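Local coordinates for flavohemoprotein (Vibrio cholerae O1 biovar El Tor, PDB 4EH1) that probably detoxifies nitric oxide to nitrate with O2 and NAD(P)H, and is represented here by its FAD- and NAD(P)H-binding reductase domain, at residues Ile40-Thr45 with Val99-Pro104; Arg55-Ser60 with Tyr68-Lys73; Met190-Leu195 with Lys218-Leu223. All blocks are in the same frame, centred on the assembly; numbering follows the deposited sequence.

Contact 1: Ile40-Thr45 with Val99-Pro104. With SO4 (sulfate ion), chain E.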
loop_
_atom_site.group_PDB
_atom_site.type_symbol
_atom_site.label_atom_id
_atom_site.label_comp_id
_atom_site.label_asym_id
_atom_site.label_seq_id
_atom_site.Cartn_x
_atom_site.Cartn_y
_atom_site.Cartn_z
ATOM N N ILE A 40 10.428 3.670 16.847
ATOM C CA ILE A 40 10.843 5.032 16.597
ATOM C C ILE A 40 9.665 5.936 16.906
ATOM O O ILE A 40 8.581 5.470 17.294
ATOM C CB ILE A 40 11.390 5.257 15.137
ATOM C CG1 ILE A 40 10.465 4.660 14.064
ATOM C CG2 ILE A 40 12.731 4.585 14.963
ATOM C CD1 ILE A 40 9.304 5.539 13.687
ATOM N N GLY A 41 9.892 7.230 16.745
ATOM C CA GLY A 41 8.858 8.227 16.917
ATOM C C GLY A 41 8.546 8.902 15.594
ATOM O O GLY A 41 9.453 9.209 14.808
ATOM N N ILE A 42 7.268 9.128 15.328
ATOM C CA ILE A 42 6.873 9.881 14.150
ATOM C C ILE A 42 6.186 11.174 14.592
ATOM O O ILE A 42 5.347 11.159 15.490
ATOM C CB ILE A 42 5.902 9.080 13.266
ATOM C CG1 ILE A 42 6.591 7.821 12.695
ATOM C CG2 ILE A 42 5.362 9.949 12.126
ATOM C CD1 ILE A 42 7.651 8.110 11.620
ATOM N N GLU A 43 6.525 12.289 13.952
ATOM C CA GLU A 43 5.906 13.560 14.283
ATOM C C GLU A 43 5.358 14.246 13.046
ATOM O O GLU A 43 6.050 14.400 12.036
ATOM C CB GLU A 43 6.906 14.472 14.988
ATOM C CG GLU A 43 6.625 15.943 14.870
ATOM C CD GLU A 43 7.769 16.770 15.463
ATOM O OE1 GLU A 43 8.109 16.543 16.646
ATOM O OE2 GLU A 43 8.345 17.625 14.743
ATOM N N VAL A 44 4.103 14.661 13.131
ATOM C CA VAL A 44 3.469 15.338 12.012
ATOM C C VAL A 44 2.608 16.453 12.525
ATOM O O VAL A 44 2.445 16.616 13.735
ATOM C CB VAL A 44 2.568 14.382 11.212
ATOM C CG1 VAL A 44 3.417 13.404 10.388
ATOM C CG2 VAL A 44 1.624 13.623 12.149
ATOM N N THR A 45 2.051 17.207 11.584
ATOM C CA THR A 45 1.137 18.298 11.861
ATOM C C THR A 45 -0.101 18.035 11.031
ATOM O O THR A 45 -0.107 18.254 9.818
ATOM C CB THR A 45 1.734 19.634 11.435
ATOM O OG1 THR A 45 2.975 19.812 12.119
ATOM C CG2 THR A 45 0.783 20.791 11.769
ATOM N N VAL A 99 8.421 13.101 6.626
ATOM C CA VAL A 99 7.963 13.182 8.004
ATOM C C VAL A 99 9.155 13.390 8.884
ATOM O O VAL A 99 10.266 13.240 8.440
ATOM C CB VAL A 99 7.295 11.873 8.493
ATOM C CG1 VAL A 99 6.081 11.526 7.643
ATOM C CG2 VAL A 99 8.301 10.737 8.512
ATOM N N LYS A 100 8.922 13.735 10.145
ATOM C CA LYS A 100 10.013 13.897 11.083
ATOM C C LYS A 100 10.036 12.677 11.980
ATOM O O LYS A 100 8.994 12.256 12.503
ATOM C CB LYS A 100 9.796 15.147 11.905
ATOM C CG LYS A 100 9.496 16.369 11.062
ATOM C CD LYS A 100 10.697 16.787 10.229
ATOM C CE LYS A 100 10.261 17.517 8.971
ATOM N NZ LYS A 100 11.427 18.062 8.214
ATOM N N LEU A 101 11.225 12.122 12.166
ATOM C CA LEU A 101 11.390 10.824 12.796
ATOM C C LEU A 101 12.406 10.853 13.940
ATOM O O LEU A 101 13.507 11.375 13.782
ATOM C CB LEU A 101 11.861 9.809 11.754
ATOM C CG LEU A 101 11.985 8.366 12.238
ATOM C CD1 LEU A 101 11.611 7.406 11.128
ATOM C CD2 LEU A 101 13.424 8.076 12.732
ATOM N N TYR A 102 12.049 10.226 15.059
ATOM C CA TYR A 102 12.906 10.198 16.233
ATOM C C TYR A 102 13.504 8.828 16.345
ATOM O O TYR A 102 12.890 7.863 15.944
ATOM C CB TYR A 102 12.111 10.510 17.491
ATOM C CG TYR A 102 11.705 11.940 17.538
ATOM C CD1 TYR A 102 10.563 12.379 16.866
ATOM C CD2 TYR A 102 12.464 12.872 18.234
ATOM C CE1 TYR A 102 10.176 13.725 16.902
ATOM C CE2 TYR A 102 12.079 14.217 18.285
ATOM C CZ TYR A 102 10.934 14.631 17.609
ATOM O OH TYR A 102 10.543 15.952 17.655
ATOM N N ALA A 103 14.694 8.776 16.924
ATOM C CA ALA A 103 15.587 7.627 16.907
ATOM C C ALA A 103 15.034 6.469 17.695
ATOM O O ALA A 103 14.248 6.664 18.600
ATOM C CB ALA A 103 16.932 8.054 17.508
ATOM N N PRO A 104 15.485 5.249 17.391
ATOM C CA PRO A 104 14.955 4.069 18.080
ATOM C C PRO A 104 15.151 4.071 19.595
ATOM O O PRO A 104 16.183 4.503 20.085
ATOM C CB PRO A 104 15.738 2.908 17.438
ATOM C CG PRO A 104 16.088 3.415 16.059
ATOM C CD PRO A 104 16.408 4.881 16.300
HETATM S S SO4 E . 16.350 12.172 17.831
HETATM O O1 SO4 E . 15.955 13.484 18.350
HETATM O O2 SO4 E . 17.723 12.218 17.369
HETATM O O3 SO4 E . 16.217 11.142 18.858
HETATM O O4 SO4 E . 15.557 11.801 16.668
HETATM O O HOH W 1 6.312 15.789 9.831
#
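E43 and Y102 meet through a phenol-carboxylate bond: Y102 OH donates to E43 OE1 at 2.7 Å, arriving from above the carboxylate plane, with the carboxylate and ring planes 61° apart. CG of Y102 stands beside its backbone N (chi1 -71°), and the ring turns its edge to strand 40-44, with G41 O and E43 CB near its plane. Glycine suits the place opposite Y102, bringing no side chain to the face that the ring and E43 share. The antiparallel backbones are joined by Y102 N to G41 O (2.8 Å), the return bond G41 N to Y102 O, and E43 N to K100 O (2.9 Å).

The face that carries I42 and L101 is hydrocarbon, their CD1 atoms touching at 4.1 Å. Next to them I40 crosses L101 at about a right angle, CD1 to CD1 at 3.9 Å. At the strand end I40 CG2 rests on P104 CG at 3.7 Å. I40 and I42 pack on I70, L101 and P104 on Y68, as part of the barrel interior.

The two faces thus differ in chemistry. E43 is buried, yet its OE1 takes both the tyrosine proton and a salt bridge from R52, which would favour the charged carboxylate.

Contact 2: Arg55-Ser60 with Tyr68-Lys73. With FAD (flavin-adenine dinucleotide), chain C.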
loop_
_atom_site.group_PDB
_atom_site.type_symbol
_atom_site.label_atom_id
_atom_site.label_comp_id
_atom_site.label_asym_id
_atom_site.label_seq_id
_atom_site.Cartn_x
_atom_site.Cartn_y
_atom_site.Cartn_z
ATOM N N ARG A 55 3.977 10.282 17.977
ATOM C CA ARG A 55 3.560 8.931 18.320
ATOM C C ARG A 55 4.708 7.934 18.139
ATOM O O ARG A 55 5.531 8.047 17.201
ATOM C CB ARG A 55 2.434 8.465 17.386
ATOM C CG ARG A 55 1.173 9.369 17.420
ATOM C CD ARG A 55 0.470 9.455 18.797
ATOM N NE ARG A 55 -0.754 10.265 18.712
ATOM C CZ ARG A 55 -0.854 11.513 19.159
ATOM N NH1 ARG A 55 0.189 12.095 19.742
ATOM N NH2 ARG A 55 -2.000 12.180 19.028
ATOM N N GLN A 56 4.728 6.937 19.017
ATOM C CA GLN A 56 5.618 5.793 18.880
ATOM C C GLN A 56 5.110 4.836 17.815
ATOM O O GLN A 56 3.909 4.503 17.793
ATOM C CB GLN A 56 5.718 5.043 20.230
ATOM C CG GLN A 56 6.111 5.911 21.403
ATOM C CD GLN A 56 4.910 6.375 22.215
ATOM O OE1 GLN A 56 3.920 6.872 21.670
ATOM N NE2 GLN A 56 4.985 6.195 23.512
ATOM N N TYR A 57 6.004 4.404 16.915
ATOM C CA TYR A 57 5.687 3.280 16.015
ATOM C C TYR A 57 6.840 2.273 15.985
ATOM O O TYR A 57 8.006 2.662 15.875
ATOM C CB TYR A 57 5.326 3.738 14.596
ATOM C CG TYR A 57 4.058 4.509 14.572
ATOM C CD1 TYR A 57 2.835 3.873 14.815
ATOM C CD2 TYR A 57 4.071 5.886 14.391
ATOM C CE1 TYR A 57 1.635 4.594 14.853
ATOM C CE2 TYR A 57 2.902 6.614 14.443
ATOM C CZ TYR A 57 1.677 5.964 14.668
ATOM O OH TYR A 57 0.512 6.691 14.706
ATOM N N SER A 58 6.491 0.996 16.091
ATOM C CA SER A 58 7.452 -0.073 16.202
ATOM C C SER A 58 8.105 -0.333 14.864
ATOM O O SER A 58 7.447 -0.307 13.834
ATOM C CB SER A 58 6.747 -1.359 16.618
ATOM O OG SER A 58 6.153 -1.247 17.898
ATOM N N LEU A 59 9.408 -0.603 14.867
ATOM C CA LEU A 59 10.055 -1.079 13.646
ATOM C C LEU A 59 9.513 -2.494 13.312
ATOM O O LEU A 59 9.370 -3.323 14.198
ATOM C CB LEU A 59 11.563 -1.045 13.823
ATOM C CG LEU A 59 11.931 0.429 14.031
ATOM C CD1 LEU A 59 13.074 0.568 14.970
ATOM C CD2 LEU A 59 12.200 1.114 12.714
ATOM N N SER A 60 9.163 -2.753 12.052
ATOM C CA SER A 60 8.583 -4.060 11.701
ATOM C C SER A 60 9.422 -4.848 10.705
ATOM O O SER A 60 8.918 -5.802 10.080
ATOM C CB SER A 60 7.196 -3.900 11.093
ATOM O OG SER A 60 7.274 -3.078 9.946
ATOM N N TYR A 68 14.095 2.251 7.468
ATOM C CA TYR A 68 13.208 1.754 8.497
ATOM C C TYR A 68 11.858 1.380 7.882
ATOM O O TYR A 68 11.370 2.048 6.972
ATOM C CB TYR A 68 12.979 2.839 9.553
ATOM C CG TYR A 68 14.173 3.204 10.423
ATOM C CD1 TYR A 68 15.046 2.229 10.906
ATOM C CD2 TYR A 68 14.404 4.520 10.776
ATOM C CE1 TYR A 68 16.134 2.567 11.721
ATOM C CE2 TYR A 68 15.491 4.881 11.574
ATOM C CZ TYR A 68 16.339 3.902 12.060
ATOM O OH TYR A 68 17.402 4.265 12.845
ATOM N N ARG A 69 11.251 0.314 8.371
ATOM C CA ARG A 69 9.844 0.078 8.080
ATOM C C ARG A 69 9.020 0.138 9.385
ATOM O O ARG A 69 9.381 -0.476 10.408
ATOM C CB ARG A 69 9.624 -1.257 7.368
ATOM C CG ARG A 69 8.144 -1.536 7.021
ATOM C CD ARG A 69 7.980 -2.839 6.257
ATOM N NE ARG A 69 7.920 -3.971 7.168
ATOM C CZ ARG A 69 7.737 -5.227 6.770
ATOM N NH1 ARG A 69 7.603 -5.503 5.478
ATOM N NH2 ARG A 69 7.674 -6.205 7.663
ATOM N N ILE A 70 7.929 0.893 9.341
ATOM C CA ILE A 70 6.936 0.853 10.417
ATOM C C ILE A 70 5.588 0.455 9.826
ATOM O O ILE A 70 5.375 0.566 8.614
ATOM C CB ILE A 70 6.759 2.208 11.089
ATOM C CG1 ILE A 70 6.336 3.236 10.049
ATOM C CG2 ILE A 70 8.058 2.654 11.869
ATOM C CD1 ILE A 70 5.875 4.560 10.711
ATOM N N SER A 71 4.676 0.013 10.684
ATOM C CA SER A 71 3.372 -0.481 10.240
ATOM C C SER A 71 2.298 0.070 11.166
ATOM O O SER A 71 2.289 -0.202 12.381
ATOM C CB SER A 71 3.335 -2.009 10.258
ATOM O OG SER A 71 4.467 -2.548 9.569
ATOM N N VAL A 72 1.374 0.806 10.559
ATOM C CA VAL A 72 0.536 1.739 11.264
ATOM C C VAL A 72 -0.948 1.376 11.128
ATOM O O VAL A 72 -1.494 1.291 10.027
ATOM C CB VAL A 72 0.776 3.158 10.698
ATOM C CG1 VAL A 72 -0.235 4.121 11.272
ATOM C CG2 VAL A 72 2.270 3.604 10.928
ATOM N N LYS A 73 -1.590 1.137 12.260
ATOM C CA LYS A 73 -3.011 0.839 12.238
ATOM C C LYS A 73 -3.857 2.123 12.270
ATOM O O LYS A 73 -3.692 2.949 13.156
ATOM C CB LYS A 73 -3.399 -0.048 13.400
ATOM C CG LYS A 73 -4.884 -0.457 13.261
ATOM C CD LYS A 73 -5.463 -1.146 14.475
ATOM C CE LYS A 73 -7.008 -1.059 14.400
ATOM N NZ LYS A 73 -7.716 -1.816 15.449
HETATM P PA FAD C . -5.173 9.550 18.848
HETATM O O1A FAD C . -4.100 9.728 19.779
HETATM O O2A FAD C . -5.747 10.640 18.136
HETATM O O5B FAD C . -6.340 8.903 19.628
HETATM C C5B FAD C . -6.095 8.018 20.691
HETATM C C4B FAD C . -7.349 7.352 21.229
HETATM O O4B FAD C . -8.133 8.257 21.981
HETATM C C3B FAD C . -8.195 6.880 20.085
HETATM O O3B FAD C . -8.829 5.688 20.473
HETATM C C2B FAD C . -9.221 7.951 19.938
HETATM O O2B FAD C . -10.381 7.349 19.452
HETATM C C1B FAD C . -9.357 8.496 21.329
HETATM N N9A FAD C . -9.598 9.933 21.260
HETATM C C8A FAD C . -8.936 10.809 20.536
HETATM N N7A FAD C . -9.432 12.037 20.689
HETATM C C5A FAD C . -10.441 11.942 21.525
HETATM C C6A FAD C . -11.398 12.876 22.099
HETATM N N6A FAD C . -11.362 14.183 21.805
HETATM N N1A FAD C . -12.301 12.363 22.914
HETATM C C2A FAD C . -12.335 11.083 23.208
HETATM N N3A FAD C . -11.504 10.183 22.724
HETATM C C4A FAD C . -10.554 10.548 21.886
HETATM N N1 FAD C . 0.726 1.897 16.654
HETATM C C2 FAD C . 0.862 1.298 15.473
HETATM O O2 FAD C . 0.001 1.461 14.646
HETATM N N3 FAD C . 1.898 0.546 15.146
HETATM C C4 FAD C . 2.885 0.330 15.962
HETATM O O4 FAD C . 3.801 -0.360 15.599
HETATM C C4X FAD C . 2.809 0.941 17.294
HETATM N N5 FAD C . 3.751 0.764 18.189
HETATM C C5X FAD C . 3.659 1.313 19.386
HETATM C C6 FAD C . 4.663 1.094 20.274
HETATM C C7 FAD C . 4.600 1.639 21.520
HETATM C C7M FAD C . 5.689 1.399 22.495
HETATM C C8 FAD C . 3.468 2.472 21.896
HETATM C C8M FAD C . 3.445 3.058 23.256
HETATM C C9 FAD C . 2.457 2.701 21.006
HETATM C C9A FAD C . 2.511 2.140 19.758
HETATM N N10 FAD C . 1.498 2.352 18.837
HETATM C C10 FAD C . 1.633 1.752 17.596
HETATM C "C1'" FAD C . 0.363 3.205 19.166
HETATM C "C2'" FAD C . 0.529 4.564 18.485
HETATM O "O2'" FAD C . 1.652 5.285 18.942
HETATM C "C3'" FAD C . -0.614 5.543 18.652
HETATM O "O3'" FAD C . -0.972 5.691 19.998
HETATM C "C4'" FAD C . -1.821 5.270 17.773
HETATM O "O4'" FAD C . -1.394 5.219 16.432
HETATM C "C5'" FAD C . -2.949 6.282 17.933
HETATM O "O5'" FAD C . -2.603 7.592 17.594
HETATM P P FAD C . -3.539 8.562 16.854
HETATM O O1P FAD C . -2.901 9.837 16.893
HETATM O O2P FAD C . -3.854 7.997 15.599
HETATM O O3P FAD C . -4.798 8.523 17.748
#
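R69 grips S60 side-on with two nitrogens: NE donates to S60 OG at 3.0 Å and NH2 to S60 O at 2.7 Å. The arginine chain runs extended and then bends at chi3 (84°), bringing NE round to the serine. S60 N bonds to R69 O at 2.8 Å, and S60 OG lies 2.9 Å from S71 OG in a hydroxyl pair that S20 extends. A small hydroxyl suits this spot because it can both give and accept.

Apolar contacts continue the seam. V72 CG2 makes a CH-pi contact over one face of the Y57 ring, 4.1 Å from its centroid, while FAD O2' lies over the rim of the opposite face. L59 CD2 packs on Y68 CD1 at 3.6 Å.

Both segments bind the flavin. S71 O accepts from FAD N3 at 2.9 Å, K73 N donates to FAD O2, and S58 N donates to FAD O4. The R55 guanidinium, positively charged, suits a phosphate: NE donates to FAD O1P at 2.8 Å. R55-S58 has the RxYS pattern of this reductase family.

Strands 53-58 and 68-73 are the outermost of the antiparallel sheet; the chain just past 53-58 meets 68-73, consistent with closure of the barrel. Helix 84-92 packs on Y57 and V72, helix 126-138 on S58 and S60, and E161 of helix 159-169 makes a salt bridge with R69.

Contact 3: Met190-Leu195 with Lys218-Leu223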
loop_
_atom_site.group_PDB
_atom_site.type_symbol
_atom_site.label_atom_id
_atom_site.label_comp_id
_atom_site.label_asym_id
_atom_site.label_seq_id
_atom_site.Cartn_x
_atom_site.Cartn_y
_atom_site.Cartn_z
ATOM N N MET A 190 -7.478 -17.029 21.650
ATOM C CA MET A 190 -6.252 -17.788 21.699
ATOM C C MET A 190 -6.237 -18.598 22.995
ATOM O O MET A 190 -6.162 -18.047 24.072
ATOM C CB MET A 190 -5.059 -16.822 21.680
ATOM C CG MET A 190 -3.727 -17.544 21.461
ATOM S SD MET A 190 -2.279 -16.473 21.518
ATOM C CE MET A 190 -2.390 -15.562 19.960
ATOM N N GLN A 191 -6.314 -19.908 22.899
ATOM C CA GLN A 191 -6.231 -20.725 24.098
ATOM C C GLN A 191 -4.995 -21.599 24.044
ATOM O O GLN A 191 -4.792 -22.326 23.070
ATOM C CB GLN A 191 -7.496 -21.549 24.257
ATOM C CG GLN A 191 -8.629 -20.713 24.813
ATOM C CD GLN A 191 -9.947 -21.418 24.726
ATOM O OE1 GLN A 191 -10.492 -21.597 23.637
ATOM N NE2 GLN A 191 -10.473 -21.834 25.871
ATOM N N LEU A 192 -4.169 -21.521 25.089
ATOM C CA LEU A 192 -2.818 -22.084 25.046
ATOM C C LEU A 192 -2.660 -23.494 25.635
ATOM O O LEU A 192 -1.638 -24.142 25.419
ATOM C CB LEU A 192 -1.832 -21.132 25.740
ATOM C CG LEU A 192 -1.833 -19.677 25.269
ATOM C CD1 LEU A 192 -0.988 -18.883 26.234
ATOM C CD2 LEU A 192 -1.298 -19.509 23.845
ATOM N N ALA A 193 -3.673 -23.967 26.352
ATOM C CA ALA A 193 -3.563 -25.151 27.213
ATOM C C ALA A 193 -3.236 -26.423 26.469
ATOM O O ALA A 193 -2.690 -27.357 27.041
ATOM C CB ALA A 193 -4.880 -25.352 28.009
ATOM N N GLU A 194 -3.602 -26.459 25.197
ATOM C CA GLU A 194 -3.560 -27.681 24.428
ATOM C C GLU A 194 -2.485 -27.572 23.345
ATOM O O GLU A 194 -2.358 -28.443 22.482
ATOM C CB GLU A 194 -4.938 -27.943 23.809
ATOM C CG GLU A 194 -5.234 -27.087 22.570
ATOM C CD GLU A 194 -5.601 -25.630 22.871
ATOM O OE1 GLU A 194 -5.067 -25.033 23.831
ATOM O OE2 GLU A 194 -6.435 -25.078 22.119
ATOM N N LEU A 195 -1.700 -26.503 23.397
ATOM C CA LEU A 195 -0.647 -26.331 22.412
ATOM C C LEU A 195 0.660 -27.011 22.839
ATOM O O LEU A 195 0.972 -27.059 24.024
ATOM C CB LEU A 195 -0.390 -24.850 22.203
ATOM C CG LEU A 195 -1.555 -24.051 21.635
ATOM C CD1 LEU A 195 -1.112 -22.621 21.424
ATOM C CD2 LEU A 195 -2.097 -24.652 20.345
ATOM N N LYS A 218 -1.848 -14.451 32.088
ATOM C CA LYS A 218 -2.493 -15.366 33.044
ATOM C C LYS A 218 -2.459 -16.835 32.610
ATOM O O LYS A 218 -2.173 -17.721 33.413
ATOM C CB LYS A 218 -3.926 -14.923 33.403
ATOM C CG LYS A 218 -3.949 -13.664 34.293
ATOM C CD LYS A 218 -5.287 -12.931 34.286
ATOM C CE LYS A 218 -5.241 -11.756 35.236
ATOM N NZ LYS A 218 -6.466 -10.869 35.125
ATOM N N GLN A 219 -2.746 -17.095 31.346
ATOM C CA GLN A 219 -2.579 -18.448 30.832
ATOM C C GLN A 219 -1.131 -18.952 30.961
ATOM O O GLN A 219 -0.894 -20.102 31.375
ATOM C CB GLN A 219 -2.998 -18.514 29.375
ATOM C CG GLN A 219 -4.505 -18.453 29.131
ATOM C CD GLN A 219 -4.781 -18.731 27.666
ATOM O OE1 GLN A 219 -4.672 -19.874 27.212
ATOM N NE2 GLN A 219 -5.083 -17.686 26.907
ATOM N N LEU A 220 -0.166 -18.107 30.604
ATOM C CA LEU A 220 1.240 -18.520 30.686
ATOM C C LEU A 220 1.645 -18.876 32.115
ATOM O O LEU A 220 2.257 -19.914 32.355
ATOM C CB LEU A 220 2.177 -17.450 30.123
ATOM C CG LEU A 220 2.098 -17.279 28.601
ATOM C CD1 LEU A 220 3.075 -16.218 28.150
ATOM C CD2 LEU A 220 2.308 -18.631 27.834
ATOM N N LEU A 221 1.286 -18.027 33.064
ATOM C CA LEU A 221 1.605 -18.307 34.459
ATOM C C LEU A 221 0.921 -19.576 34.977
ATOM O O LEU A 221 1.543 -20.383 35.662
ATOM C CB LEU A 221 1.225 -17.125 35.337
ATOM C CG LEU A 221 2.003 -15.845 35.059
ATOM C CD1 LEU A 221 1.432 -14.711 35.903
ATOM C CD2 LEU A 221 3.447 -16.052 35.388
ATOM N N ALA A 222 -0.358 -19.750 34.659
ATOM C CA ALA A 222 -1.074 -20.953 35.082
ATOM C C ALA A 222 -0.453 -22.240 34.499
ATOM O O ALA A 222 -0.585 -23.314 35.097
ATOM C CB ALA A 222 -2.541 -20.858 34.707
ATOM N N LEU A 223 0.193 -22.130 33.333
ATOM C CA LEU A 223 0.835 -23.275 32.677
ATOM C C LEU A 223 2.212 -23.571 33.286
ATOM O O LEU A 223 2.765 -24.662 33.113
ATOM C CB LEU A 223 0.983 -23.034 31.167
ATOM C CG LEU A 223 -0.260 -23.314 30.317
ATOM C CD1 LEU A 223 -0.084 -22.820 28.887
ATOM C CD2 LEU A 223 -0.564 -24.802 30.325
#
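M190 O is gripped by two donors, Q219 NE2 at 3.1 Å and the hydroxyl of Y215, one helical turn earlier in helix 210-223. The carbonyl lies close to the amide plane of Q219, and the N-H points almost straight at it (162°). The other end of the same amide is used as well: L192 N donates to Q219 OE1 at 2.7 Å, lying in the plane of that side-chain carbonyl. Glutamine suits the place because its flat amide offers an N-H and a C=O side by side, matching the C=O of M190 and the N-H of L192 much as a neighbouring strand would. Beyond CG, with CD anti to CA (chi2 -172°), the extended chain carries the amide across to the loop.

L192 carries the apolar half of the contact. Its CD1 touches L220 CD2 and Q219 CB, each at 3.7 Å, while its CB meets L223 CD1 at 4.0 Å. A branched leucine can thus lie against three residues, Q219, L220 and L223, on one side of the helix. L192 also opens a type I turn, closed by L195 N to L192 O (3.1 Å). The end of the M190 side chain leads away, onto L147 and W176 of the parallel sheet.

The contact therefore ties the loop after strand 186-187 to the C-terminal part of helix 210-223 in the NAD-binding domain. One side-chain amide pairs with two backbone groups of a segment without regular secondary structure. L192 CB and CG lie beside Q219 OE1, both at 3.4 Å, so the polar pair and the leucine packing are adjacent.

In the fold
Contacts 1 and 2 belong to one FAD-binding barrel, their centres 10 Å apart. Strand 39-44 joins them: it pairs with 98-105 in contact 1 and with 53-58 of contact 2, through I40 N to Y57 O and I42 N to R55 O, both 2.8 Å and probably hydrogen bonds. Contact 2 touches the FAD itself, whereas contact 1 stands behind it, I42 CG1 packing on Y57 CD2 at 3.6 Å. Contact 3 lies in the NAD-binding domain, its centre about 37 Å from that of contact 1 and 29 Å from that of contact 2. S60, beside T127 of the probable NADP(+) site, brings contact 2 to the junction of the two domains.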